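Local structure of fiber protein (Human adenovirus 16, 3CNC) at residues A[87-95]-A[104-112]; A[166-174]-A[186-197]. The protein forms the trimeric knob at the end of the adenovirus fiber, which probably attaches the virus to host cells through the receptor CD46. All coordinates share one frame; numbering follows the deposited sequence.

Both contacts involve the four-stranded antiparallel sheet of the knob and sit next to each other in it: strand 85-94 of contact 1 pairs with strand 185-194 of contact 2, with backbone hydrogen bonds between Val90 and Phe189 and between Leu92 and Met187. Contact 1 lies deeper, near the centre of the chain, and joins an edge strand of this chain's sheet to an irregular loop; two serine hydroxyls and one backbone amide of the loop bond the strand's main chain, in place of a regular ladder. Contact 2 is larger and only partly buried. It is a regular strand pair with a backbone ladder, an apolar face turned into the sandwich and a polar face turned outward. No other subunit touches either contact.

Contact 1 (A[87-95]-A[104-112]); sequences TIDVNLAFD and LSSLKSNLN
Asn91 and Ser106 join a strand at the edge of this chain's four-stranded sheet, one layer of the knob's antiparallel beta-sandwich, to the loop that follows it. Ser106 grips the Asn91 backbone at both polar atoms: its N gives a hydrogen bond to Asn91 O at 2.9 Å, in the carbonyl plane, while its OG takes one from Asn91 N, also 2.9 Å and nearly straight at 168°. This works because OG is turned beside Ser106's own backbone N and anti to the carbonyl carbon (chi1 -57°), so amide and hydroxyl face the strand together. Ser105, the residue before Ser106, takes a hydrogen bond from Ala93 N at OG, 3.0 Å, and its hydroxyl gives its proton to Ile101 O, which fixes it between strand and loop.

Apolar contacts flank these bonds. Ala93 CB meets Leu104 CB at 4.0 Å, whereas Leu92 and Phe94 stand on the other face of the strand. There Leu92 CD1 reaches Leu107 CB at 4.3 Å, and Leu111 CD1 comes up to the edge of the Phe94 ring, near its plane, 4.2 Å from CE2. Leu92 and Leu107 go on to touch Leu55 and Leu53 of strand 51-60, so this side belongs to the core between the sheets. The loop ties itself together too: Lys108 folds back so that NZ bonds Thr102 O and, at 3.0 Å, Ser105 O.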
loop_
_atom_site.group_PDB
_atom_site.type_symbol
_atom_site.label_atom_id
_atom_site.label_comp_id
_atom_site.label_asym_id
_atom_site.label_seq_id
_atom_site.Cartn_x
_atom_site.Cartn_y
_atom_site.Cartn_z
ATOM N N THR A 87 22.198 -7.112 4.639
ATOM C CA THR A 87 20.901 -7.762 4.605
ATOM C C THR A 87 20.487 -7.989 6.037
ATOM O O THR A 87 21.184 -8.658 6.793
ATOM C CB THR A 87 20.938 -9.123 3.867
ATOM O OG1 THR A 87 21.223 -8.913 2.476
ATOM C CG2 THR A 87 19.592 -9.824 3.993
ATOM N N ILE A 88 19.355 -7.402 6.406
ATOM C CA ILE A 88 18.808 -7.528 7.747
ATOM C C ILE A 88 17.609 -8.474 7.719
ATOM O O ILE A 88 16.769 -8.410 6.822
ATOM C CB ILE A 88 18.366 -6.160 8.269
ATOM C CG1 ILE A 88 19.565 -5.212 8.242
ATOM C CG2 ILE A 88 17.766 -6.294 9.666
ATOM C CD1 ILE A 88 19.198 -3.778 8.458
ATOM N N ASP A 89 17.533 -9.352 8.710
ATOM C CA ASP A 89 16.447 -10.315 8.781
ATOM C C ASP A 89 15.741 -10.258 10.098
ATOM O O ASP A 89 16.365 -10.106 11.144
ATOM C CB ASP A 89 16.965 -11.745 8.605
ATOM C CG ASP A 89 17.292 -12.082 7.172
ATOM O OD1 ASP A 89 16.375 -12.061 6.330
ATOM O OD2 ASP A 89 18.468 -12.378 6.889
ATOM N N VAL A 90 14.425 -10.384 10.043
ATOM C CA VAL A 90 13.609 -10.422 11.234
ATOM C C VAL A 90 12.680 -11.581 10.930
ATOM O O VAL A 90 11.877 -11.519 10.000
ATOM C CB VAL A 90 12.801 -9.128 11.425
ATOM C CG1 VAL A 90 11.795 -9.306 12.543
ATOM C CG2 VAL A 90 13.743 -7.975 11.747
ATOM N N ASN A 91 12.814 -12.659 11.689
ATOM C CA ASN A 91 11.981 -13.826 11.461
ATOM C C ASN A 91 10.955 -13.928 12.573
ATOM O O ASN A 91 11.269 -13.687 13.738
ATOM C CB ASN A 91 12.852 -15.087 11.415
ATOM C CG ASN A 91 14.080 -14.913 10.530
ATOM O OD1 ASN A 91 13.980 -14.499 9.367
ATOM N ND2 ASN A 91 15.248 -15.230 11.079
ATOM N N LEU A 92 9.727 -14.276 12.208
ATOM C CA LEU A 92 8.639 -14.409 13.173
ATOM C C LEU A 92 7.969 -15.778 13.055
ATOM O O LEU A 92 7.530 -16.182 11.966
ATOM C CB LEU A 92 7.604 -13.306 12.938
ATOM C CG LEU A 92 7.743 -11.949 13.639
ATOM C CD1 LEU A 92 9.170 -11.476 13.642
ATOM C CD2 LEU A 92 6.833 -10.944 12.944
ATOM N N ALA A 93 7.904 -16.496 14.173
ATOM C CA ALA A 93 7.279 -17.813 14.200
ATOM C C ALA A 93 6.167 -17.798 15.244
ATOM O O ALA A 93 6.375 -17.364 16.376
ATOM C CB ALA A 93 8.321 -18.884 14.531
ATOM N N PHE A 94 4.986 -18.271 14.860
ATOM C CA PHE A 94 3.845 -18.272 15.773
ATOM C C PHE A 94 3.327 -19.690 16.015
ATOM O O PHE A 94 3.496 -20.568 15.175
ATOM C CB PHE A 94 2.698 -17.405 15.202
ATOM C CG PHE A 94 3.139 -16.071 14.632
ATOM C CD1 PHE A 94 3.823 -15.999 13.422
ATOM C CD2 PHE A 94 2.856 -14.885 15.299
ATOM C CE1 PHE A 94 4.220 -14.758 12.885
ATOM C CE2 PHE A 94 3.250 -13.638 14.770
ATOM C CZ PHE A 94 3.931 -13.578 13.564
ATOM N N ASP A 95 2.690 -19.914 17.159
ATOM C CA ASP A 95 2.139 -21.232 17.459
ATOM C C ASP A 95 0.724 -21.334 16.858
ATOM O O ASP A 95 0.304 -20.453 16.111
ATOM C CB ASP A 95 2.096 -21.473 18.973
ATOM C CG ASP A 95 1.205 -20.486 19.697
ATOM O OD1 ASP A 95 0.530 -19.679 19.027
ATOM O OD2 ASP A 95 1.175 -20.516 20.943
ATOM N N LEU A 104 12.308 -18.900 18.843
ATOM C CA LEU A 104 12.447 -19.143 17.408
ATOM C C LEU A 104 12.394 -17.844 16.610
ATOM O O LEU A 104 12.791 -17.806 15.442
ATOM C CB LEU A 104 11.335 -20.073 16.902
ATOM C CG LEU A 104 11.373 -21.577 17.198
ATOM C CD1 LEU A 104 10.081 -22.225 16.715
ATOM C CD2 LEU A 104 12.579 -22.216 16.516
ATOM N N SER A 105 11.918 -16.778 17.248
ATOM C CA SER A 105 11.765 -15.489 16.571
ATOM C C SER A 105 12.759 -14.395 16.944
ATOM O O SER A 105 13.314 -14.383 18.043
ATOM C CB SER A 105 10.348 -14.959 16.816
ATOM O OG SER A 105 9.397 -16.008 16.692
ATOM N N SER A 106 12.972 -13.469 16.013
ATOM C CA SER A 106 13.861 -12.347 16.253
ATOM C C SER A 106 13.214 -11.444 17.299
ATOM O O SER A 106 13.917 -10.789 18.063
ATOM C CB SER A 106 14.081 -11.551 14.974
ATOM O OG SER A 106 14.587 -12.373 13.945
ATOM N N LEU A 107 11.878 -11.414 17.323
ATOM C CA LEU A 107 11.117 -10.605 18.281
ATOM C C LEU A 107 11.056 -11.335 19.625
ATOM O O LEU A 107 10.611 -12.479 19.694
ATOM C CB LEU A 107 9.698 -10.360 17.756
ATOM C CG LEU A 107 8.754 -9.479 18.585
ATOM C CD1 LEU A 107 9.299 -8.053 18.686
ATOM C CD2 LEU A 107 7.374 -9.483 17.930
ATOM N N LYS A 108 11.482 -10.670 20.695
ATOM C CA LYS A 108 11.519 -11.311 22.007
ATOM C C LYS A 108 10.391 -11.034 22.981
ATOM O O LYS A 108 10.405 -11.533 24.101
ATOM C CB LYS A 108 12.857 -11.025 22.686
ATOM C CG LYS A 108 14.055 -11.436 21.843
ATOM C CD LYS A 108 14.000 -12.917 21.459
ATOM C CE LYS A 108 15.211 -13.310 20.605
ATOM N NZ LYS A 108 15.246 -14.776 20.300
ATOM N N SER A 109 9.419 -10.228 22.581
ATOM C CA SER A 109 8.274 -9.975 23.441
ATOM C C SER A 109 7.052 -10.230 22.560
ATOM O O SER A 109 7.033 -9.830 21.392
ATOM C CB SER A 109 8.295 -8.541 23.986
ATOM O OG SER A 109 8.636 -7.611 22.981
ATOM N N ASN A 110 6.053 -10.924 23.097
ATOM C CA ASN A 110 4.861 -11.237 22.312
ATOM C C ASN A 110 4.063 -9.985 21.957
ATOM O O ASN A 110 4.080 -8.991 22.682
ATOM C CB ASN A 110 3.971 -12.252 23.057
ATOM C CG ASN A 110 2.831 -12.804 22.179
ATOM O OD1 ASN A 110 3.040 -13.181 21.018
ATOM N ND2 ASN A 110 1.626 -12.863 22.742
ATOM N N LEU A 111 3.392 -10.039 20.811
ATOM C CA LEU A 111 2.570 -8.937 20.333
ATOM C C LEU A 111 1.299 -8.963 21.164
ATOM O O LEU A 111 1.067 -9.911 21.906
ATOM C CB LEU A 111 2.207 -9.148 18.857
ATOM C CG LEU A 111 3.329 -9.261 17.819
ATOM C CD1 LEU A 111 2.756 -9.830 16.524
ATOM C CD2 LEU A 111 3.973 -7.892 17.574
ATOM N N ASN A 112 0.481 -7.922 21.057
ATOM C CA ASN A 112 -0.779 -7.901 21.777
ATOM C C ASN A 112 -1.714 -6.881 21.143
ATOM O O ASN A 112 -1.345 -6.229 20.170
ATOM C CB ASN A 112 -0.555 -7.601 23.256
ATOM C CG ASN A 112 -1.544 -8.329 24.146
ATOM O OD1 ASN A 112 -2.757 -8.148 24.028
ATOM N ND2 ASN A 112 -1.032 -9.164 25.040
#

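Contact 2 (A[166-174]-A[186-197]); sequences FPLKVTVTL and AMNFSWSLNAEE
Val172 and Phe189 pack flank to flank at the apolar centre of this strand pair, a non-hydrogen-bonded antiparallel couple rising from one face. With chi1 at -172°, Val172 sets CG1 opposite its backbone N and CG2 beside it, and both methyls reach the Phe189 ring: CG1 makes an off-centre CH-pi contact 4.3 Å from the centroid, and CG2 meets CD2 at 3.8 Å. Met187 CE comes to the edge of that ring in plane. The same face carries Val170, whose CG2 touches Trp191 CD1 at 3.8 Å, and Leu174, whose CD2 rests on Met187 CG. Val170 and Val172 continue onto Phe211 of the facing sheet, which places this face inside the sandwich. Toward the start of strand 165-174, Leu168 CD2 packs on Leu193 CB at 4.0 Å and Ala195 CB meets the edge of the Phe166 ring.

Between the faces runs the backbone ladder, with paired N-H to O bonds joining Lys169 to Ser192, Thr171 to Ser190 and Thr173 to Asn188. The side chains of these pairs form the polar, more exposed face. Ser190 OG packs against Thr171 CB at 3.6 Å. Asn188 OD1 instead turns to the next strand and accepts Leu92 N. Strands 165-174 and 185-194 are the two arms of a twisted antiparallel beta hairpin, amphipathic as expected in a layer of a beta-sandwich: one face in the core, the other polar.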
loop_
_atom_site.group_PDB
_atom_site.type_symbol
_atom_site.label_atom_id
_atom_site.label_comp_id
_atom_site.label_asym_id
_atom_site.label_seq_id
_atom_site.Cartn_x
_atom_site.Cartn_y
_atom_site.Cartn_z
ATOM N N PHE A 166 18.810 5.905 0.535
ATOM C CA PHE A 166 19.268 4.630 0.012
ATOM C C PHE A 166 18.090 3.664 -0.016
ATOM O O PHE A 166 17.452 3.413 1.005
ATOM C CB PHE A 166 20.396 4.060 0.872
ATOM C CG PHE A 166 21.677 4.839 0.783
ATOM C CD1 PHE A 166 21.813 6.061 1.437
ATOM C CD2 PHE A 166 22.746 4.358 0.030
ATOM C CE1 PHE A 166 22.994 6.794 1.346
ATOM C CE2 PHE A 166 23.936 5.084 -0.070
ATOM C CZ PHE A 166 24.058 6.309 0.594
ATOM N N PRO A 167 17.772 3.127 -1.197
ATOM C CA PRO A 167 16.662 2.185 -1.350
ATOM C C PRO A 167 16.957 0.833 -0.697
ATOM O O PRO A 167 18.050 0.290 -0.843
ATOM C CB PRO A 167 16.525 2.072 -2.861
ATOM C CG PRO A 167 17.957 2.184 -3.314
ATOM C CD PRO A 167 18.448 3.354 -2.489
ATOM N N LEU A 168 15.977 0.308 0.031
ATOM C CA LEU A 168 16.105 -0.983 0.693
ATOM C C LEU A 168 15.082 -1.945 0.094
ATOM O O LEU A 168 13.877 -1.702 0.149
ATOM C CB LEU A 168 15.848 -0.844 2.198
ATOM C CG LEU A 168 16.727 0.130 2.990
ATOM C CD1 LEU A 168 16.147 0.297 4.377
ATOM C CD2 LEU A 168 18.172 -0.390 3.077
ATOM N N LYS A 169 15.565 -3.033 -0.491
ATOM C CA LYS A 169 14.683 -4.030 -1.076
ATOM C C LYS A 169 14.168 -4.911 0.053
ATOM O O LYS A 169 14.944 -5.502 0.810
ATOM C CB LYS A 169 15.434 -4.840 -2.134
ATOM C CG LYS A 169 15.819 -3.981 -3.334
ATOM C CD LYS A 169 16.640 -4.724 -4.379
ATOM C CE LYS A 169 16.959 -3.802 -5.555
ATOM N NZ LYS A 169 17.862 -4.438 -6.552
ATOM N N VAL A 170 12.844 -4.967 0.160
ATOM C CA VAL A 170 12.167 -5.717 1.202
ATOM C C VAL A 170 11.526 -6.993 0.692
ATOM O O VAL A 170 10.853 -6.981 -0.338
ATOM C CB VAL A 170 11.051 -4.866 1.818
ATOM C CG1 VAL A 170 10.361 -5.638 2.925
ATOM C CG2 VAL A 170 11.622 -3.548 2.312
ATOM N N THR A 171 11.724 -8.090 1.415
ATOM C CA THR A 171 11.122 -9.362 1.029
ATOM C C THR A 171 10.374 -9.905 2.221
ATOM O O THR A 171 10.933 -9.997 3.308
ATOM C CB THR A 171 12.152 -10.432 0.641
ATOM O OG1 THR A 171 12.969 -9.951 -0.424
ATOM C CG2 THR A 171 11.440 -11.699 0.177
ATOM N N VAL A 172 9.107 -10.251 2.025
ATOM C CA VAL A 172 8.323 -10.807 3.108
ATOM C C VAL A 172 8.026 -12.244 2.742
ATOM O O VAL A 172 7.599 -12.526 1.629
ATOM C CB VAL A 172 6.984 -10.065 3.300
ATOM C CG1 VAL A 172 6.303 -10.552 4.555
ATOM C CG2 VAL A 172 7.216 -8.581 3.369
ATOM N N THR A 173 8.278 -13.161 3.665
ATOM C CA THR A 173 7.991 -14.559 3.405
ATOM C C THR A 173 6.871 -14.976 4.343
ATOM O O THR A 173 6.956 -14.745 5.547
ATOM C CB THR A 173 9.215 -15.454 3.662
ATOM O OG1 THR A 173 10.344 -14.940 2.945
ATOM C CG2 THR A 173 8.926 -16.885 3.188
ATOM N N LEU A 174 5.816 -15.571 3.795
ATOM C CA LEU A 174 4.693 -16.006 4.624
ATOM C C LEU A 174 4.622 -17.542 4.660
ATOM O O LEU A 174 4.643 -18.186 3.613
ATOM C CB LEU A 174 3.379 -15.429 4.080
ATOM C CG LEU A 174 3.289 -13.902 3.882
ATOM C CD1 LEU A 174 1.985 -13.535 3.202
ATOM C CD2 LEU A 174 3.388 -13.196 5.215
ATOM N N ALA A 186 4.451 -18.588 9.967
ATOM C CA ALA A 186 5.722 -17.902 9.829
ATOM C C ALA A 186 5.556 -16.623 9.036
ATOM O O ALA A 186 4.752 -16.556 8.103
ATOM C CB ALA A 186 6.761 -18.809 9.137
ATOM N N MET A 187 6.341 -15.617 9.406
ATOM C CA MET A 187 6.331 -14.326 8.728
ATOM C C MET A 187 7.743 -13.754 8.811
ATOM O O MET A 187 8.178 -13.332 9.873
ATOM C CB MET A 187 5.328 -13.391 9.408
ATOM C CG MET A 187 5.129 -12.064 8.695
ATOM S SD MET A 187 3.649 -11.207 9.295
ATOM C CE MET A 187 4.316 -10.178 10.493
ATOM N N ASN A 188 8.464 -13.749 7.698
ATOM C CA ASN A 188 9.830 -13.235 7.699
ATOM C C ASN A 188 10.014 -11.989 6.860
ATOM O O ASN A 188 9.441 -11.859 5.776
ATOM C CB ASN A 188 10.815 -14.303 7.209
ATOM C CG ASN A 188 10.789 -15.540 8.068
ATOM O OD1 ASN A 188 10.316 -15.504 9.202
ATOM N ND2 ASN A 188 11.307 -16.641 7.543
ATOM N N PHE A 189 10.819 -11.070 7.376
ATOM C CA PHE A 189 11.106 -9.841 6.665
ATOM C C PHE A 189 12.611 -9.716 6.532
ATOM O O PHE A 189 13.356 -10.108 7.435
ATOM C CB PHE A 189 10.604 -8.621 7.436
ATOM C CG PHE A 189 9.151 -8.658 7.766
ATOM C CD1 PHE A 189 8.699 -9.354 8.876
ATOM C CD2 PHE A 189 8.233 -7.974 6.975
ATOM C CE1 PHE A 189 7.347 -9.369 9.205
ATOM C CE2 PHE A 189 6.870 -7.977 7.289
ATOM C CZ PHE A 189 6.423 -8.673 8.403
ATOM N N SER A 190 13.051 -9.193 5.398
ATOM C CA SER A 190 14.463 -8.954 5.170
ATOM C C SER A 190 14.584 -7.675 4.341
ATOM O O SER A 190 13.821 -7.464 3.397
ATOM C CB SER A 190 15.143 -10.136 4.448
ATOM O OG SER A 190 14.736 -10.264 3.101
ATOM N N TRP A 191 15.519 -6.816 4.738
ATOM C CA TRP A 191 15.788 -5.554 4.056
ATOM C C TRP A 191 17.148 -5.713 3.410
ATOM O O TRP A 191 18.079 -6.198 4.043
ATOM C CB TRP A 191 15.861 -4.400 5.053
ATOM C CG TRP A 191 14.572 -4.061 5.711
ATOM C CD1 TRP A 191 13.781 -2.987 5.445
ATOM C CD2 TRP A 191 13.962 -4.751 6.809
ATOM N NE1 TRP A 191 12.721 -2.953 6.315
ATOM C CE2 TRP A 191 12.803 -4.023 7.164
ATOM C CE3 TRP A 191 14.282 -5.912 7.529
ATOM C CZ2 TRP A 191 11.959 -4.414 8.214
ATOM C CZ3 TRP A 191 13.440 -6.306 8.579
ATOM C CH2 TRP A 191 12.291 -5.555 8.909
ATOM N N SER A 192 17.275 -5.292 2.162
ATOM C CA SER A 192 18.550 -5.436 1.485
ATOM C C SER A 192 19.141 -4.130 0.976
ATOM O O SER A 192 18.515 -3.408 0.198
ATOM C CB SER A 192 18.404 -6.418 0.326
ATOM O OG SER A 192 19.622 -6.551 -0.374
ATOM N N LEU A 193 20.356 -3.840 1.429
ATOM C CA LEU A 193 21.080 -2.646 1.017
ATOM C C LEU A 193 22.186 -3.091 0.079
ATOM O O LEU A 193 23.075 -3.836 0.483
ATOM C CB LEU A 193 21.710 -1.949 2.224
ATOM C CG LEU A 193 22.664 -0.790 1.898
ATOM C CD1 LEU A 193 21.895 0.334 1.216
ATOM C CD2 LEU A 193 23.336 -0.282 3.180
ATOM N N ASN A 194 22.124 -2.655 -1.172
ATOM C CA ASN A 194 23.139 -3.006 -2.157
ATOM C C ASN A 194 23.510 -1.756 -2.961
ATOM O O ASN A 194 23.074 -1.576 -4.101
ATOM C CB ASN A 194 22.616 -4.097 -3.089
ATOM C CG ASN A 194 23.668 -4.567 -4.084
ATOM O OD1 ASN A 194 24.777 -4.939 -3.696
ATOM N ND2 ASN A 194 23.322 -4.555 -5.370
ATOM N N ALA A 195 24.330 -0.898 -2.367
ATOM C CA ALA A 195 24.711 0.341 -3.025
ATOM C C ALA A 195 26.175 0.442 -3.434
ATOM O O ALA A 195 26.996 -0.417 -3.109
ATOM C CB ALA A 195 24.348 1.504 -2.134
ATOM N N GLU A 196 26.481 1.512 -4.164
ATOM C CA GLU A 196 27.831 1.786 -4.639
ATOM C C GLU A 196 28.781 1.902 -3.460
ATOM O O GLU A 196 29.777 1.182 -3.372
ATOM C CB GLU A 196 27.852 3.095 -5.432
ATOM C CG GLU A 196 27.134 3.030 -6.766
ATOM C CD GLU A 196 27.935 2.295 -7.823
ATOM O OE1 GLU A 196 28.357 1.145 -7.565
ATOM O OE2 GLU A 196 28.141 2.866 -8.915
ATOM N N GLU A 197 28.466 2.816 -2.551
ATOM C CA GLU A 197 29.302 3.024 -1.380
ATOM C C GLU A 197 28.487 3.114 -0.104
ATOM O O GLU A 197 27.324 3.517 -0.123
ATOM C CB GLU A 197 30.144 4.284 -1.569
ATOM C CG GLU A 197 29.372 5.460 -2.129
ATOM C CD GLU A 197 30.286 6.510 -2.728
ATOM O OE1 GLU A 197 31.119 7.073 -1.984
ATOM O OE2 GLU A 197 30.176 6.767 -3.946
#